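PDB 3B4U: dihydrodipicolinate synthase from Agrobacterium tumefaciens, which probably catalyses the condensation of pyruvate with aspartate semialdehyde in lysine biosynthesis. Local coordinates for residues B[244-257]-B[273-286]. Numbering follows the deposited sequence.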
loop_
_atom_site.group_PDB
_atom_site.type_symbol
_atom_site.label_atom_id
_atom_site.label_comp_id
_atom_site.label_asym_id
_atom_site.label_seq_id
_atom_site.Cartn_x
_atom_site.Cartn_y
_atom_site.Cartn_z
ATOM N N PHE B 244 0.609 -7.385 -21.932
ATOM C CA PHE B 244 1.809 -7.533 -21.081
ATOM C C PHE B 244 1.701 -6.622 -19.849
ATOM O O PHE B 244 1.080 -5.560 -19.915
ATOM C CB PHE B 244 3.062 -7.206 -21.921
ATOM C CG PHE B 244 3.074 -7.850 -23.290
ATOM C CD1 PHE B 244 3.392 -9.198 -23.440
ATOM C CD2 PHE B 244 2.780 -7.119 -24.426
ATOM C CE1 PHE B 244 3.384 -9.791 -24.705
ATOM C CE2 PHE B 244 2.769 -7.711 -25.690
ATOM C CZ PHE B 244 3.076 -9.044 -25.824
ATOM N N PRO B 245 2.307 -7.004 -18.690
ATOM C CA PRO B 245 2.352 -6.068 -17.553
ATOM C C PRO B 245 2.941 -4.719 -17.949
ATOM O O PRO B 245 3.936 -4.666 -18.643
ATOM C CB PRO B 245 3.230 -6.806 -16.513
ATOM C CG PRO B 245 2.865 -8.208 -16.749
ATOM C CD PRO B 245 2.901 -8.293 -18.286
ATOM N N VAL B 246 2.292 -3.647 -17.532
ATOM C CA VAL B 246 2.546 -2.341 -18.152
ATOM C C VAL B 246 3.961 -1.825 -17.895
ATOM O O VAL B 246 4.663 -1.435 -18.835
ATOM C CB VAL B 246 1.484 -1.271 -17.718
ATOM C CG1 VAL B 246 1.708 0.046 -18.419
ATOM C CG2 VAL B 246 0.054 -1.725 -17.934
ATOM N N THR B 247 4.383 -1.800 -16.640
ATOM C CA THR B 247 5.659 -1.215 -16.322
ATOM C C THR B 247 6.830 -2.035 -16.874
ATOM O O THR B 247 7.737 -1.485 -17.511
ATOM C CB THR B 247 5.745 -0.924 -14.813
ATOM O OG1 THR B 247 4.720 0.039 -14.484
ATOM C CG2 THR B 247 7.126 -0.382 -14.433
ATOM N N PRO B 248 6.808 -3.369 -16.700
ATOM C CA PRO B 248 7.867 -4.151 -17.334
ATOM C C PRO B 248 7.936 -3.962 -18.876
ATOM O O PRO B 248 9.024 -3.910 -19.439
ATOM C CB PRO B 248 7.529 -5.586 -16.911
ATOM C CG PRO B 248 6.782 -5.438 -15.583
ATOM C CD PRO B 248 5.953 -4.199 -15.826
ATOM N N ALA B 249 6.793 -3.826 -19.545
ATOM C CA ALA B 249 6.792 -3.603 -20.992
ATOM C C ALA B 249 7.347 -2.242 -21.392
ATOM O O ALA B 249 8.073 -2.123 -22.364
ATOM C CB ALA B 249 5.398 -3.814 -21.574
ATOM N N VAL B 250 7.032 -1.204 -20.621
ATOM C CA VAL B 250 7.639 0.084 -20.863
ATOM C C VAL B 250 9.154 -0.000 -20.779
ATOM O O VAL B 250 9.886 0.528 -21.622
ATOM C CB VAL B 250 7.096 1.123 -19.838
ATOM C CG1 VAL B 250 7.948 2.379 -19.829
ATOM C CG2 VAL B 250 5.668 1.498 -20.176
ATOM N N LYS B 251 9.648 -0.698 -19.754
ATOM C CA LYS B 251 11.095 -0.859 -19.609
ATOM C C LYS B 251 11.738 -1.603 -20.780
ATOM O O LYS B 251 12.823 -1.241 -21.231
ATOM C CB LYS B 251 11.407 -1.508 -18.266
ATOM C CG LYS B 251 11.147 -0.580 -17.067
ATOM C CD LYS B 251 11.457 -1.268 -15.724
ATOM C CE LYS B 251 12.701 -0.676 -15.095
ATOM N NZ LYS B 251 12.992 -1.315 -13.792
ATOM N N VAL B 252 11.044 -2.611 -21.302
ATOM C CA VAL B 252 11.525 -3.306 -22.506
ATOM C C VAL B 252 11.728 -2.304 -23.649
ATOM O O VAL B 252 12.705 -2.365 -24.359
ATOM C CB VAL B 252 10.516 -4.420 -22.929
ATOM C CG1 VAL B 252 10.766 -4.896 -24.351
ATOM C CG2 VAL B 252 10.524 -5.606 -21.988
ATOM N N LEU B 253 10.808 -1.361 -23.803
ATOM C CA LEU B 253 10.921 -0.391 -24.885
ATOM C C LEU B 253 11.942 0.705 -24.617
ATOM O O LEU B 253 12.546 1.210 -25.554
ATOM C CB LEU B 253 9.542 0.139 -25.278
ATOM C CG LEU B 253 8.699 -0.947 -25.971
ATOM C CD1 LEU B 253 7.311 -0.412 -26.291
ATOM C CD2 LEU B 253 9.349 -1.443 -27.276
ATOM N N VAL B 254 12.206 1.044 -23.356
ATOM C CA VAL B 254 13.363 1.886 -23.055
ATOM C C VAL B 254 14.632 1.168 -23.519
ATOM O O VAL B 254 15.455 1.762 -24.210
ATOM C CB VAL B 254 13.463 2.264 -21.564
ATOM C CG1 VAL B 254 14.706 3.104 -21.350
ATOM C CG2 VAL B 254 12.203 3.030 -21.164
ATOM N N SER B 255 14.777 -0.113 -23.185
ATOM C CA SER B 255 15.931 -0.901 -23.643
ATOM C C SER B 255 15.995 -0.926 -25.168
ATOM O O SER B 255 17.067 -0.745 -25.753
ATOM C CB SER B 255 15.870 -2.330 -23.103
ATOM O OG SER B 255 16.297 -2.382 -21.758
ATOM N N HIS B 256 14.859 -1.168 -25.830
ATOM C CA HIS B 256 14.838 -1.307 -27.278
ATOM C C HIS B 256 15.241 -0.035 -27.981
ATOM O O HIS B 256 16.001 -0.070 -28.957
ATOM C CB HIS B 256 13.440 -1.735 -27.682
ATOM C CG HIS B 256 13.274 -2.029 -29.140
ATOM N ND1 HIS B 256 14.048 -2.949 -29.820
ATOM C CD2 HIS B 256 12.354 -1.570 -30.017
ATOM C CE1 HIS B 256 13.625 -2.999 -31.070
ATOM N NE2 HIS B 256 12.594 -2.187 -31.213
ATOM N N THR B 257 14.745 1.104 -27.505
ATOM C CA THR B 257 15.032 2.358 -28.186
ATOM C C THR B 257 16.413 2.929 -27.891
ATOM O O THR B 257 16.941 3.695 -28.681
ATOM C CB THR B 257 13.959 3.437 -27.886
ATOM O OG1 THR B 257 13.930 3.704 -26.465
ATOM C CG2 THR B 257 12.574 2.993 -28.368
ATOM N N ILE B 273 9.884 -9.470 -18.311
ATOM C CA ILE B 273 9.265 -9.922 -19.560
ATOM C C ILE B 273 10.139 -11.026 -20.185
ATOM O O ILE B 273 11.331 -10.871 -20.312
ATOM C CB ILE B 273 9.146 -8.744 -20.556
ATOM C CG1 ILE B 273 8.253 -7.615 -20.006
ATOM C CG2 ILE B 273 8.636 -9.233 -21.917
ATOM C CD1 ILE B 273 6.831 -7.971 -19.880
ATOM N N SER B 274 9.525 -12.126 -20.616
ATOM C CA SER B 274 10.284 -13.235 -21.239
ATOM C C SER B 274 10.867 -12.860 -22.614
ATOM O O SER B 274 10.370 -11.914 -23.248
ATOM C CB SER B 274 9.395 -14.448 -21.437
ATOM O OG SER B 274 8.582 -14.251 -22.588
ATOM N N PRO B 275 11.919 -13.546 -23.069
ATOM C CA PRO B 275 12.506 -13.243 -24.377
ATOM C C PRO B 275 11.473 -13.264 -25.511
ATOM O O PRO B 275 11.427 -12.351 -26.332
ATOM C CB PRO B 275 13.560 -14.354 -24.544
ATOM C CG PRO B 275 13.946 -14.627 -23.129
ATOM C CD PRO B 275 12.695 -14.591 -22.369
ATOM N N GLU B 276 10.649 -14.297 -25.550
ATOM C CA GLU B 276 9.635 -14.386 -26.585
ATOM C C GLU B 276 8.687 -13.178 -26.506
ATOM O O GLU B 276 8.355 -12.575 -27.533
ATOM C CB GLU B 276 8.876 -15.705 -26.428
ATOM C CG GLU B 276 7.752 -15.877 -27.397
ATOM C CD GLU B 276 6.993 -17.164 -27.219
ATOM O OE1 GLU B 276 6.856 -17.628 -26.069
ATOM O OE2 GLU B 276 6.480 -17.696 -28.238
ATOM N N ASP B 277 8.262 -12.811 -25.302
ATOM C CA ASP B 277 7.320 -11.701 -25.177
ATOM C C ASP B 277 7.987 -10.362 -25.474
ATOM O O ASP B 277 7.370 -9.456 -26.029
ATOM C CB ASP B 277 6.732 -11.657 -23.768
ATOM C CG ASP B 277 5.694 -12.719 -23.534
ATOM O OD1 ASP B 277 5.254 -13.350 -24.508
ATOM O OD2 ASP B 277 5.285 -12.861 -22.365
ATOM N N ARG B 278 9.258 -10.236 -25.139
ATOM C CA ARG B 278 10.016 -9.050 -25.517
ATOM C C ARG B 278 10.049 -8.886 -27.028
ATOM O O ARG B 278 9.907 -7.784 -27.541
ATOM C CB ARG B 278 11.443 -9.079 -24.952
ATOM C CG ARG B 278 12.373 -8.054 -25.592
ATOM C CD ARG B 278 13.534 -7.616 -24.720
ATOM N NE ARG B 278 14.407 -6.671 -25.439
ATOM C CZ ARG B 278 15.301 -5.847 -24.882
ATOM N NH1 ARG B 278 16.027 -5.031 -25.670
ATOM N NH2 ARG B 278 15.472 -5.812 -23.562
ATOM N N ARG B 279 10.245 -9.978 -27.747
ATOM C CA ARG B 279 10.259 -9.882 -29.194
ATOM C C ARG B 279 8.894 -9.432 -29.716
ATOM O O ARG B 279 8.817 -8.662 -30.686
ATOM C CB ARG B 279 10.692 -11.210 -29.807
ATOM C CG ARG B 279 12.175 -11.539 -29.539
ATOM C CD ARG B 279 13.169 -10.683 -30.332
ATOM N NE ARG B 279 12.948 -10.787 -31.781
ATOM C CZ ARG B 279 13.714 -10.230 -32.728
ATOM N NH1 ARG B 279 14.800 -9.528 -32.416
ATOM N NH2 ARG B 279 13.390 -10.399 -34.006
ATOM N N GLN B 280 7.817 -9.863 -29.088
ATOM C CA GLN B 280 6.480 -9.427 -29.506
ATOM C C GLN B 280 6.294 -7.927 -29.254
ATOM O O GLN B 280 5.751 -7.188 -30.096
ATOM C CB GLN B 280 5.413 -10.234 -28.782
ATOM C CG GLN B 280 5.420 -11.728 -29.083
ATOM C CD GLN B 280 4.366 -12.484 -28.305
ATOM O OE1 GLN B 280 3.197 -12.092 -28.293
ATOM N NE2 GLN B 280 4.766 -13.593 -27.675
ATOM N N ILE B 281 6.771 -7.459 -28.106
ATOM C CA ILE B 281 6.663 -6.039 -27.759
ATOM C C ILE B 281 7.485 -5.174 -28.707
ATOM O O ILE B 281 7.012 -4.167 -29.238
ATOM C CB ILE B 281 7.137 -5.856 -26.333
ATOM C CG1 ILE B 281 6.107 -6.433 -25.364
ATOM C CG2 ILE B 281 7.378 -4.375 -25.997
ATOM C CD1 ILE B 281 6.655 -6.621 -23.939
ATOM N N GLU B 282 8.700 -5.608 -28.980
ATOM C CA GLU B 282 9.555 -4.878 -29.913
ATOM C C GLU B 282 8.939 -4.857 -31.305
ATOM O O GLU B 282 8.976 -3.841 -31.977
ATOM C CB GLU B 282 10.961 -5.483 -29.936
ATOM C CG GLU B 282 11.713 -5.305 -28.604
ATOM C CD GLU B 282 12.918 -6.197 -28.464
ATOM O OE1 GLU B 282 13.182 -6.994 -29.366
ATOM O OE2 GLU B 282 13.595 -6.091 -27.423
ATOM N N GLY B 283 8.341 -5.962 -31.713
ATOM C CA GLY B 283 7.714 -6.038 -33.028
ATOM C C GLY B 283 6.531 -5.092 -33.152
ATOM O O GLY B 283 6.351 -4.441 -34.192
ATOM N N ALA B 284 5.709 -5.025 -32.103
ATOM C CA ALA B 284 4.569 -4.110 -32.083
ATOM C C ALA B 284 5.043 -2.654 -32.199
ATOM O O ALA B 284 4.458 -1.846 -32.941
ATOM C CB ALA B 284 3.788 -4.296 -30.859
ATOM N N PHE B 285 6.095 -2.316 -31.454
ATOM C CA PHE B 285 6.688 -1.004 -31.539
ATOM C C PHE B 285 7.221 -0.730 -32.940
ATOM O O PHE B 285 6.952 0.325 -33.506
ATOM C CB PHE B 285 7.772 -0.857 -30.458
ATOM C CG PHE B 285 8.520 0.431 -30.539
ATOM C CD1 PHE B 285 8.100 1.559 -29.839
ATOM C CD2 PHE B 285 9.628 0.543 -31.327
ATOM C CE1 PHE B 285 8.800 2.741 -29.937
ATOM C CE2 PHE B 285 10.324 1.724 -31.439
ATOM C CZ PHE B 285 9.906 2.832 -30.739
ATOM N N ASP B 286 8.002 -1.661 -33.472
ATOM C CA ASP B 286 8.641 -1.445 -34.755
ATOM C C ASP B 286 7.606 -1.246 -35.868
ATOM O O ASP B 286 7.814 -0.435 -36.766
ATOM C CB ASP B 286 9.535 -2.618 -35.125
ATOM C CG ASP B 286 10.799 -2.676 -34.315
ATOM O OD1 ASP B 286 11.144 -1.712 -33.589
ATOM O OD2 ASP B 286 11.504 -3.703 -34.459
HETATM O O HOH W 1 10.679 -6.239 -18.345
HETATM O O HOH W 2 18.886 -3.218 -25.316
HETATM O O HOH W 3 16.254 -4.336 -28.880
#
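Ile281 touches Phe244, Ala249, Val252 and Leu253, and so forms the middle of a helix-helix contact in the C-terminal helical region that follows the eight-stranded TIM barrel. The axes of helices 246-257 and 275-286 approach to 9.9 Å and cross at -68°, and the two segments together bury 809 Å² of surface. Ile281 lays CG1 over one face of the Phe244 ring, 3.7 Å from the centroid, a CH-pi contact. With CG1 beside the backbone N, its CG2 is left anti to that N and meets Leu253 CG at 3.7 Å. In one conformer, Gln280 OE1 lies at the edge of the same ring. Val252 splits its methyls: CG2 reaches Ile273 CG1 at 3.6 Å, while CG1 packs between Ile281 CG2 and the aliphatic part of Arg278.

Farther along, His256 extends from helix 246-257 with CG anti to the backbone N (chi1 -175°). Glu282 CG covers one face of the imidazole, and Phe285 CD2 lies at its edge. Beyond Leu253 CD2, which packs on Phe285 CB at 3.6 Å, Thr257 CG2 touches Phe285 CZ; Phe216 lies against both Leu253 and Thr257.

In the second shell, Ser274 caps helix 275-286 by accepting from Asp277 N, and in one conformer Ser255 OG bonds to Glu260 O. One water joins His256 ND1, at 2.8 Å, to Arg278 NH1. The opposite imidazole nitrogen makes the direct polar link between the helices: His256 NE2 donates to Asp286 OD1 at 2.8 Å, nearly straight at 177°, with the oxygen lying in the imidazole plane and the donor meeting it on the syn side but well out of the carboxylate plane.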